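Local coordinates for protein glycosyl transferase (Staphylococcus aureus, PDB 5TZJ) that belongs to the family 2 glycosyl transferases and binds uridine-diphosphate-N-acetylglucosamine in a pocket of its N-terminal part, at residues K30-S42 against K56-G70. Numbering follows the deposited sequence.
With UD1 (uridine-diphosphate-N-acetylglucosamine), chain C.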
ATOM      1  N   LYS A  30     -11.633 -25.172 -10.703  1.00 53.37           N
ATOM      2  CA  LYS A  30     -10.830 -24.454 -11.692  1.00 54.60           C
ATOM      3  C   LYS A  30     -11.698 -23.759 -12.732  1.00 58.28           C
ATOM      4  O   LYS A  30     -11.263 -22.769 -13.336  1.00 57.00           O
ATOM      5  CB  LYS A  30      -9.859 -25.409 -12.406  1.00 58.04           C
ATOM      6  CG  LYS A  30      -8.511 -25.583 -11.717  1.00 59.24           C
ATOM      7  CD  LYS A  30      -8.712 -26.081 -10.279  1.00 63.52           C
ATOM      8  CE  LYS A  30      -7.417 -26.522  -9.654  1.00 65.34           C
ATOM      9  NZ  LYS A  30      -6.763 -27.547 -10.520  1.00 69.92           N
ATOM     10  N   THR A  31     -12.904 -24.272 -12.950  1.00 51.37           N
ATOM     11  CA  THR A  31     -13.927 -23.624 -13.752  1.00 51.94           C
ATOM     12  C   THR A  31     -14.419 -22.313 -13.160  1.00 50.94           C
ATOM     13  O   THR A  31     -15.066 -21.537 -13.867  1.00 51.75           O
ATOM     14  CB  THR A  31     -15.121 -24.576 -13.879  1.00 67.70           C
ATOM     15  OG1 THR A  31     -16.238 -23.875 -14.431  1.00 73.46           O
ATOM     16  CG2 THR A  31     -15.507 -25.082 -12.513  1.00 60.52           C
ATOM     17  N   GLU A  32     -14.189 -22.072 -11.871  1.00 50.79           N
ATOM     18  CA  GLU A  32     -14.742 -20.896 -11.213  1.00 51.34           C
ATOM     19  C   GLU A  32     -13.717 -19.790 -11.009  1.00 51.55           C
ATOM     20  O   GLU A  32     -14.044 -18.761 -10.398  1.00 44.85           O
ATOM     21  CB  GLU A  32     -15.368 -21.288  -9.872  1.00 53.92           C
ATOM     22  CG  GLU A  32     -16.770 -21.869 -10.043  1.00 63.05           C
ATOM     23  CD  GLU A  32     -17.683 -20.898 -10.787  1.00 69.51           C
ATOM     24  OE1 GLU A  32     -18.168 -21.262 -11.875  1.00 71.20           O
ATOM     25  OE2 GLU A  32     -17.885 -19.751 -10.295  1.00 71.72           O
ATOM     26  N   PHE A  33     -12.487 -19.974 -11.468  1.00 44.57           N
ATOM     27  CA  PHE A  33     -11.550 -18.860 -11.424  1.00 47.15           C
ATOM     28  C   PHE A  33     -10.680 -18.918 -12.668  1.00 41.67           C
ATOM     29  O   PHE A  33     -10.692 -19.897 -13.430  1.00 43.12           O
ATOM     30  CB  PHE A  33     -10.715 -18.826 -10.121  1.00 41.17           C
ATOM     31  CG  PHE A  33      -9.684 -19.929  -9.977  1.00 41.54           C
ATOM     32  CD1 PHE A  33     -10.044 -21.174  -9.500  1.00 44.80           C
ATOM     33  CD2 PHE A  33      -8.352 -19.709 -10.271  1.00 43.43           C
ATOM     34  CE1 PHE A  33      -9.096 -22.177  -9.342  1.00 48.30           C
ATOM     35  CE2 PHE A  33      -7.398 -20.711 -10.104  1.00 40.80           C
ATOM     36  CZ  PHE A  33      -7.778 -21.942  -9.630  1.00 42.74           C
ATOM     37  N   GLU A  34      -9.998 -17.808 -12.910  1.00 39.79           N
ATOM     38  CA  GLU A  34      -9.087 -17.669 -14.022  1.00 39.15           C
ATOM     39  C   GLU A  34      -7.821 -17.034 -13.477  1.00 45.71           C
ATOM     40  O   GLU A  34      -7.861 -16.366 -12.435  1.00 40.00           O
ATOM     41  CB  GLU A  34      -9.680 -16.794 -15.134  1.00 44.30           C
ATOM     42  CG  GLU A  34      -9.767 -15.298 -14.794  1.00 42.12           C
ATOM     43  CD  GLU A  34     -10.373 -14.495 -15.930  1.00 44.50           C
ATOM     44  OE1 GLU A  34     -10.596 -15.079 -17.011  1.00 43.39           O
ATOM     45  OE2 GLU A  34     -10.643 -13.289 -15.757  1.00 43.79           O
ATOM     46  N   VAL A  35      -6.700 -17.281 -14.156  1.00 36.83           N
ATOM     47  CA  VAL A  35      -5.418 -16.725 -13.765  1.00 35.23           C
ATOM     48  C   VAL A  35      -4.984 -15.839 -14.909  1.00 37.67           C
ATOM     49  O   VAL A  35      -4.810 -16.329 -16.031  1.00 40.46           O
ATOM     50  CB  VAL A  35      -4.372 -17.819 -13.483  1.00 35.85           C
ATOM     51  CG1 VAL A  35      -3.015 -17.184 -13.032  1.00 34.40           C
ATOM     52  CG2 VAL A  35      -4.890 -18.801 -12.488  1.00 37.10           C
ATOM     53  N   VAL A  36      -4.841 -14.545 -14.645  1.00 35.09           N
ATOM     54  CA  VAL A  36      -4.538 -13.566 -15.678  1.00 33.24           C
ATOM     55  C   VAL A  36      -3.105 -13.130 -15.464  1.00 31.83           C
ATOM     56  O   VAL A  36      -2.793 -12.393 -14.515  1.00 29.79           O
ATOM     57  CB  VAL A  36      -5.489 -12.365 -15.654  1.00 32.87           C
ATOM     58  CG1 VAL A  36      -5.228 -11.463 -16.889  1.00 31.43           C
ATOM     59  CG2 VAL A  36      -6.942 -12.840 -15.558  1.00 34.54           C
ATOM     60  N   VAL A  37      -2.241 -13.602 -16.343  1.00 31.68           N
ATOM     61  CA  VAL A  37      -0.815 -13.360 -16.272  1.00 32.45           C
ATOM     62  C   VAL A  37      -0.491 -12.333 -17.337  1.00 31.02           C
ATOM     63  O   VAL A  37      -0.724 -12.587 -18.538  1.00 31.35           O
ATOM     64  CB  VAL A  37      -0.013 -14.661 -16.489  1.00 35.64           C
ATOM     65  CG1 VAL A  37       1.520 -14.350 -16.524  1.00 32.18           C
ATOM     66  CG2 VAL A  37      -0.351 -15.684 -15.398  1.00 34.35           C
ATOM     67  N   VAL A  38       0.053 -11.189 -16.912  1.00 31.41           N
ATOM     68  CA  VAL A  38       0.584 -10.208 -17.839  1.00 29.61           C
ATOM     69  C   VAL A  38       2.083 -10.073 -17.597  1.00 28.43           C
ATOM     70  O   VAL A  38       2.526  -9.672 -16.513  1.00 26.91           O
ATOM     71  CB  VAL A  38      -0.119  -8.855 -17.724  1.00 30.99           C
ATOM     72  CG1 VAL A  38       0.482  -7.867 -18.786  1.00 31.85           C
ATOM     73  CG2 VAL A  38      -1.579  -9.059 -17.931  1.00 28.18           C
ATOM     74  N   ASP A  39       2.868 -10.389 -18.622  1.00 29.79           N
ATOM     75  CA  ASP A  39       4.312 -10.428 -18.488  1.00 28.47           C
ATOM     76  C   ASP A  39       4.888  -9.093 -18.948  1.00 30.32           C
ATOM     77  O   ASP A  39       4.640  -8.651 -20.085  1.00 30.40           O
ATOM     78  CB  ASP A  39       4.911 -11.585 -19.310  1.00 30.07           C
ATOM     79  CG  ASP A  39       6.419 -11.639 -19.189  1.00 30.35           C
ATOM     80  OD1 ASP A  39       6.918 -12.106 -18.121  1.00 31.94           O
ATOM     81  OD2 ASP A  39       7.097 -11.185 -20.141  1.00 31.97           O
ATOM     82  N   ASP A  40       5.656  -8.462 -18.079  1.00 26.85           N
ATOM     83  CA  ASP A  40       6.209  -7.134 -18.360  1.00 28.03           C
ATOM     84  C   ASP A  40       7.505  -7.237 -19.160  1.00 30.53           C
ATOM     85  O   ASP A  40       8.563  -6.724 -18.760  1.00 31.92           O
ATOM     86  CB  ASP A  40       6.424  -6.374 -17.054  1.00 29.63           C
ATOM     87  CG  ASP A  40       6.342  -4.869 -17.238  1.00 33.48           C
ATOM     88  OD1 ASP A  40       6.285  -4.427 -18.425  1.00 31.60           O
ATOM     89  OD2 ASP A  40       6.369  -4.137 -16.202  1.00 30.80           O
ATOM     90  N   CYS A  41       7.404  -7.918 -20.304  1.00 29.77           N
ATOM     91  CA  CYS A  41       8.499  -8.057 -21.272  1.00 30.32           C
ATOM     92  C   CYS A  41       9.712  -8.760 -20.654  1.00 33.07           C
ATOM     93  O   CYS A  41      10.836  -8.252 -20.680  1.00 32.39           O
ATOM     94  CB  CYS A  41       8.894  -6.704 -21.858  1.00 30.97           C
ATOM     95  SG  CYS A  41       9.748  -6.903 -23.473  1.00 39.39           S
ATOM     96  N   SER A  42       9.474  -9.948 -20.097  1.00 31.34           N
ATOM     97  CA  SER A  42      10.561 -10.774 -19.585  1.00 33.10           C
ATOM     98  C   SER A  42      11.487 -11.208 -20.710  1.00 36.51           C
ATOM     99  O   SER A  42      11.061 -11.400 -21.860  1.00 36.09           O
ATOM    100  CB  SER A  42      10.009 -12.019 -18.878  1.00 34.33           C
ATOM    101  OG  SER A  42       9.309 -11.607 -17.703  1.00 30.70           O
ATOM    102  N   LYS A  56      -4.084 -26.900 -17.129  1.00 54.05           N
ATOM    103  CA  LYS A  56      -4.293 -27.142 -15.712  1.00 55.73           C
ATOM    104  C   LYS A  56      -5.106 -26.027 -15.067  1.00 52.99           C
ATOM    105  O   LYS A  56      -5.939 -26.284 -14.186  1.00 49.51           O
ATOM    106  CB  LYS A  56      -2.930 -27.287 -15.024  1.00 60.40           C
ATOM    107  CG  LYS A  56      -2.951 -28.009 -13.710  1.00 67.69           C
ATOM    108  CD  LYS A  56      -1.571 -27.957 -13.078  1.00 70.41           C
ATOM    109  CE  LYS A  56      -1.255 -29.240 -12.329  1.00 73.49           C
ATOM    110  NZ  LYS A  56      -0.415 -30.120 -13.181  1.00 76.00           N
ATOM    111  N   LEU A  57      -4.882 -24.788 -15.507  1.00 48.68           N
ATOM    112  CA  LEU A  57      -5.588 -23.618 -15.017  1.00 48.09           C
ATOM    113  C   LEU A  57      -6.408 -23.009 -16.145  1.00 45.28           C
ATOM    114  O   LEU A  57      -6.112 -23.193 -17.319  1.00 46.12           O
ATOM    115  CB  LEU A  57      -4.593 -22.593 -14.474  1.00 44.52           C
ATOM    116  CG  LEU A  57      -3.965 -23.126 -13.178  1.00 51.26           C
ATOM    117  CD1 LEU A  57      -2.704 -22.334 -12.797  1.00 51.93           C
ATOM    118  CD2 LEU A  57      -4.992 -23.144 -12.009  1.00 48.03           C
ATOM    119  N   ASN A  58      -7.446 -22.282 -15.775  1.00 46.47           N
ATOM    120  CA  ASN A  58      -8.103 -21.359 -16.695  1.00 47.90           C
ATOM    121  C   ASN A  58      -7.163 -20.173 -16.892  1.00 46.74           C
ATOM    122  O   ASN A  58      -7.089 -19.281 -16.053  1.00 43.88           O
ATOM    123  CB  ASN A  58      -9.433 -20.918 -16.103  1.00 54.64           C
ATOM    124  CG  ASN A  58     -10.351 -20.336 -17.124  1.00 65.56           C
ATOM    125  OD1 ASN A  58      -9.993 -20.240 -18.295  1.00 69.07           O
ATOM    126  ND2 ASN A  58     -11.567 -19.981 -16.705  1.00 70.09           N
ATOM    127  N   LEU A  59      -6.437 -20.142 -17.991  1.00 47.83           N
ATOM    128  CA  LEU A  59      -5.253 -19.301 -18.063  1.00 45.24           C
ATOM    129  C   LEU A  59      -5.428 -18.231 -19.136  1.00 43.83           C
ATOM    130  O   LEU A  59      -5.895 -18.520 -20.239  1.00 46.11           O
ATOM    131  CB  LEU A  59      -4.053 -20.197 -18.342  1.00 49.22           C
ATOM    132  CG  LEU A  59      -2.658 -19.804 -17.904  1.00 54.18           C
ATOM    133  CD1 LEU A  59      -1.606 -20.881 -18.228  1.00 50.56           C
ATOM    134  CD2 LEU A  59      -2.350 -18.587 -18.610  1.00 59.30           C
ATOM    135  N   LYS A  60      -5.071 -16.990 -18.809  1.00 42.38           N
ATOM    136  CA  LYS A  60      -4.951 -15.924 -19.795  1.00 42.68           C
ATOM    137  C   LYS A  60      -3.539 -15.357 -19.702  1.00 39.20           C
ATOM    138  O   LYS A  60      -3.133 -14.885 -18.634  1.00 35.72           O
ATOM    139  CB  LYS A  60      -5.984 -14.813 -19.553  1.00 44.82           C
ATOM    140  CG  LYS A  60      -7.411 -15.150 -19.898  1.00 50.17           C
ATOM    141  CD  LYS A  60      -8.308 -13.969 -19.522  1.00 53.47           C
ATOM    142  CE  LYS A  60      -9.766 -14.241 -19.890  1.00 56.55           C
ATOM    143  NZ  LYS A  60     -10.709 -13.400 -19.079  1.00 56.83           N
ATOM    144  N   VAL A  61      -2.798 -15.393 -20.808  1.00 42.07           N
ATOM    145  CA  VAL A  61      -1.420 -14.894 -20.868  1.00 40.95           C
ATOM    146  C   VAL A  61      -1.328 -13.812 -21.936  1.00 41.50           C
ATOM    147  O   VAL A  61      -1.779 -14.002 -23.076  1.00 36.77           O
ATOM    148  CB  VAL A  61      -0.398 -16.012 -21.206  1.00 43.69           C
ATOM    149  CG1 VAL A  61       1.030 -15.470 -21.288  1.00 44.15           C
ATOM    150  CG2 VAL A  61      -0.433 -17.075 -20.207  1.00 43.54           C
ATOM    151  N   SER A  62      -0.672 -12.710 -21.595  1.00 35.93           N
ATOM    152  CA  SER A  62      -0.234 -11.804 -22.635  1.00 39.12           C
ATOM    153  C   SER A  62       1.065 -11.178 -22.158  1.00 36.05           C
ATOM    154  O   SER A  62       1.480 -11.361 -21.004  1.00 32.44           O
ATOM    155  CB  SER A  62      -1.297 -10.755 -22.940  1.00 44.49           C
ATOM    156  OG  SER A  62      -1.509  -9.947 -21.803  1.00 42.72           O
ATOM    157  N   GLN A  63       1.724 -10.458 -23.066  1.00 32.23           N
ATOM    158  CA  GLN A  63       3.024  -9.893 -22.754  1.00 32.80           C
ATOM    159  C   GLN A  63       3.134  -8.510 -23.365  1.00 34.96           C
ATOM    160  O   GLN A  63       2.813  -8.327 -24.545  1.00 36.02           O
ATOM    161  CB  GLN A  63       4.153 -10.797 -23.280  1.00 35.19           C
ATOM    162  CG  GLN A  63       5.564 -10.226 -23.138  1.00 31.94           C
ATOM    163  CD  GLN A  63       6.606 -11.156 -23.748  1.00 37.78           C
ATOM    164  OE1 GLN A  63       6.657 -11.331 -24.975  1.00 43.61           O
ATOM    165  NE2 GLN A  63       7.434 -11.771 -22.902  1.00 36.09           N
ATOM    166  N   LEU A  64       3.593  -7.548 -22.562  1.00 32.37           N
ATOM    167  CA  LEU A  64       3.821  -6.202 -23.060  1.00 30.75           C
ATOM    168  C   LEU A  64       5.089  -6.169 -23.903  1.00 35.59           C
ATOM    169  O   LEU A  64       6.075  -6.857 -23.618  1.00 32.94           O
ATOM    170  CB  LEU A  64       3.953  -5.205 -21.909  1.00 30.48           C
ATOM    171  CG  LEU A  64       2.849  -5.259 -20.847  1.00 35.52           C
ATOM    172  CD1 LEU A  64       3.033  -4.111 -19.825  1.00 34.68           C
ATOM    173  CD2 LEU A  64       1.466  -5.195 -21.523  1.00 36.35           C
ATOM    174  N   GLU A  65       5.067  -5.332 -24.928  1.00 36.98           N
ATOM    175  CA  GLU A  65       6.175  -5.265 -25.867  1.00 39.95           C
ATOM    176  C   GLU A  65       7.414  -4.587 -25.298  1.00 39.25           C
ATOM    177  O   GLU A  65       8.474  -4.666 -25.920  1.00 40.33           O
ATOM    178  CB  GLU A  65       5.722  -4.532 -27.115  1.00 41.94           C
ATOM    179  CG  GLU A  65       5.430  -3.082 -26.864  1.00 43.93           C
ATOM    180  CD  GLU A  65       5.264  -2.329 -28.165  1.00 52.83           C
ATOM    181  OE1 GLU A  65       5.179  -1.070 -28.129  1.00 54.32           O
ATOM    182  OE2 GLU A  65       5.236  -3.011 -29.223  1.00 56.49           O
ATOM    183  N   THR A  66       7.314  -3.912 -24.151  1.00 37.40           N
ATOM    184  CA  THR A  66       8.512  -3.361 -23.539  1.00 35.52           C
ATOM    185  C   THR A  66       8.259  -3.256 -22.036  1.00 33.39           C
ATOM    186  O   THR A  66       7.107  -3.158 -21.602  1.00 34.63           O
ATOM    187  CB  THR A  66       8.865  -2.015 -24.172  1.00 37.21           C
ATOM    188  OG1 THR A  66      10.265  -1.736 -23.978  1.00 39.93           O
ATOM    189  CG2 THR A  66       8.007  -0.897 -23.623  1.00 32.39           C
ATOM    190  N   ASN A  67       9.330  -3.297 -21.233  1.00 28.60           N
ATOM    191  CA  ASN A  67       9.131  -3.333 -19.787  1.00 29.03           C
ATOM    192  C   ASN A  67       8.530  -2.014 -19.290  1.00 30.29           C
ATOM    193  O   ASN A  67       9.053  -0.934 -19.561  1.00 29.89           O
ATOM    194  CB  ASN A  67      10.431  -3.636 -19.051  1.00 31.89           C
ATOM    195  CG  ASN A  67      10.243  -3.553 -17.536  1.00 33.73           C
ATOM    196  OD1 ASN A  67      10.506  -2.507 -16.923  1.00 34.32           O
ATOM    197  ND2 ASN A  67       9.668  -4.608 -16.948  1.00 30.05           N
ATOM    198  N   SER A  68       7.431  -2.093 -18.548  1.00 30.84           N
ATOM    199  CA  SER A  68       6.709  -0.869 -18.231  1.00 31.58           C
ATOM    200  C   SER A  68       7.290  -0.060 -17.073  1.00 34.16           C
ATOM    201  O   SER A  68       6.745   1.005 -16.780  1.00 37.44           O
ATOM    202  CB  SER A  68       5.274  -1.168 -17.870  1.00 29.84           C
ATOM    203  OG  SER A  68       5.203  -1.528 -16.490  1.00 27.01           O
ATOM    204  N   GLY A  69       8.312  -0.534 -16.373  1.00 32.99           N
ATOM    205  CA  GLY A  69       8.817   0.244 -15.269  1.00 37.66           C
ATOM    206  C   GLY A  69       8.167  -0.017 -13.921  1.00 40.70           C
ATOM    207  O   GLY A  69       8.398   0.764 -12.984  1.00 38.85           O
ATOM    208  N   GLY A  70       7.352  -1.071 -13.796  1.00 35.12           N
ATOM    209  CA  GLY A  70       6.721  -1.429 -12.546  1.00 29.72           C
ATOM    210  C   GLY A  70       5.522  -2.339 -12.721  1.00 27.76           C
ATOM    211  O   GLY A  70       5.087  -2.598 -13.848  1.00 27.21           O
TER
HETATM  212  C1' UD1 C 401       5.843  -5.130  -2.765  1.00 53.83           C
HETATM  213  C2' UD1 C 401       4.331  -5.315  -2.809  1.00 53.20           C
HETATM  214  C3' UD1 C 401       3.949  -5.350  -4.251  1.00 49.49           C
HETATM  215  C4' UD1 C 401       4.109  -3.961  -4.761  1.00 45.50           C
HETATM  216  C5' UD1 C 401       5.609  -3.664  -4.826  1.00 47.92           C
HETATM  217  C6' UD1 C 401       5.852  -2.262  -5.300  1.00 46.01           C
HETATM  218  C7' UD1 C 401       3.613  -6.461  -0.694  1.00 51.57           C
HETATM  219  C8' UD1 C 401       3.726  -5.125   0.019  1.00 52.02           C
HETATM  220  N2' UD1 C 401       3.931  -6.559  -2.096  1.00 51.45           N
HETATM  221  O1' UD1 C 401       6.388  -6.270  -3.319  1.00 51.77           O
HETATM  222  O3' UD1 C 401       2.611  -5.887  -4.458  1.00 47.84           O
HETATM  223  O4' UD1 C 401       3.503  -3.840  -6.033  1.00 46.38           O
HETATM  224  O5' UD1 C 401       6.226  -3.853  -3.484  1.00 53.01           O
HETATM  225  O6' UD1 C 401       4.963  -1.382  -4.657  1.00 43.70           O
HETATM  226  O7' UD1 C 401       3.289  -7.436  -0.116  1.00 53.41           O
HETATM  227  N1  UD1 C 401       6.827  -6.599 -11.773  1.00 32.82           N
HETATM  228  C2  UD1 C 401       6.351  -6.205 -13.129  1.00 30.65           C
HETATM  229  N3  UD1 C 401       7.142  -5.247 -13.965  1.00 27.32           N
HETATM  230  C4  UD1 C 401       8.379  -4.700 -13.419  1.00 31.60           C
HETATM  231  C5  UD1 C 401       8.841  -5.079 -12.044  1.00 33.91           C
HETATM  232  C6  UD1 C 401       8.048  -6.030 -11.229  1.00 35.71           C
HETATM  233  O2  UD1 C 401       5.352  -6.657 -13.544  1.00 30.50           O
HETATM  234  O4  UD1 C 401       9.009  -3.941 -14.082  1.00 28.67           O
HETATM  235  C1B UD1 C 401       6.005  -7.478 -10.981  1.00 34.79           C
HETATM  236  C2B UD1 C 401       6.813  -8.670 -10.226  1.00 33.95           C
HETATM  237  O2' UD1 C 401       7.032  -9.783 -11.181  1.00 31.68           O
HETATM  238  C3B UD1 C 401       6.044  -8.973  -9.181  1.00 30.75           C
HETATM  239  C4B UD1 C 401       5.315  -7.668  -8.800  1.00 34.18           C
HETATM  240  O4B UD1 C 401       5.461  -6.737 -10.017  1.00 33.51           O
HETATM  241  O3B UD1 C 401       4.956  -9.946  -9.555  1.00 30.57           O
HETATM  242  C5B UD1 C 401       5.860  -6.984  -7.674  1.00 36.94           C
HETATM  243  O5B UD1 C 401       7.203  -6.667  -7.919  1.00 36.07           O
HETATM  244  PA  UD1 C 401       8.286  -7.123  -6.760  1.00 42.78           P
HETATM  245  O1A UD1 C 401       9.692  -6.998  -7.285  1.00 41.20           O
HETATM  246  O2A UD1 C 401       7.982  -8.536  -6.297  1.00 42.52           O
HETATM  247  O3A UD1 C 401       7.983  -6.057  -5.513  1.00 48.33           O
HETATM  248  PB  UD1 C 401       7.938  -6.370  -3.889  1.00 48.63           P
HETATM  249  O1B UD1 C 401       8.469  -7.735  -3.512  1.00 48.78           O
HETATM  250  O2B UD1 C 401       8.887  -5.298  -3.377  1.00 47.96           O
HETATM  251  O   HOH W   1      -8.408 -21.985 -13.103  1.00 36.01           O
HETATM  252  O   HOH W   2      -3.267 -11.750 -20.166  1.00 31.49           O
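D40 and the 67-70 loop meet around the uracil ring of UD1. The two carboxylate oxygens of D40 divide the work. OD1 takes the backbone N of S68 at 2.6 Å, on its syn side. OD2 accepts N3 of UD1, also at 2.6 Å, with a nearly straight bond (164°). S68 OG lies 2.9 Å from D40 OD2. The amide of N67 crosses the D40 side chain at about a right angle. Its ND2 donates to the backbone carbonyl O of D40 at 3.0 Å, in the carbonyl plane on a lone pair, and also to O4 of UD1. D40 and N67 thus take neighbouring polar groups of the base, N3-H and the C4 carbonyl, while hydrogen-bonded to each other. UD1 is also hydrogen-bonded to D91 and H210.

The pocket lies at the C-terminal ends of strands 33-39 and 59-63, which run parallel with their axes 4.7 Å apart at the closest. Helix 46-51 links them as a beta-alpha-beta crossover, part of the nucleotide-binding GT-A fold expected of family 2. Six backbone bonds lace the pair, from V35 N to N58 O through to L64 N to D39 O. D40 follows directly on the strand end, beside the 67-70 loop.

Just before D40, D39 lies on the sheet face of V37, V61 and Q63. D39 OD2 receives S42 N in an Asx motif and Q63 NE2 (2.8 Å, 175°) from opposite faces of the carboxylate. The Q63 chain runs extended to CD (chi2 -177°), alongside D39. T9 is one partner of the other oxygen, OD1.

Farther down, K60 NZ forms a salt bridge with E34 OE1, 2.7 Å, on its syn side. The lysine also pairs with E83. L57 CD2 rests obliquely against the F33 ring, 3.9 Å from CZ.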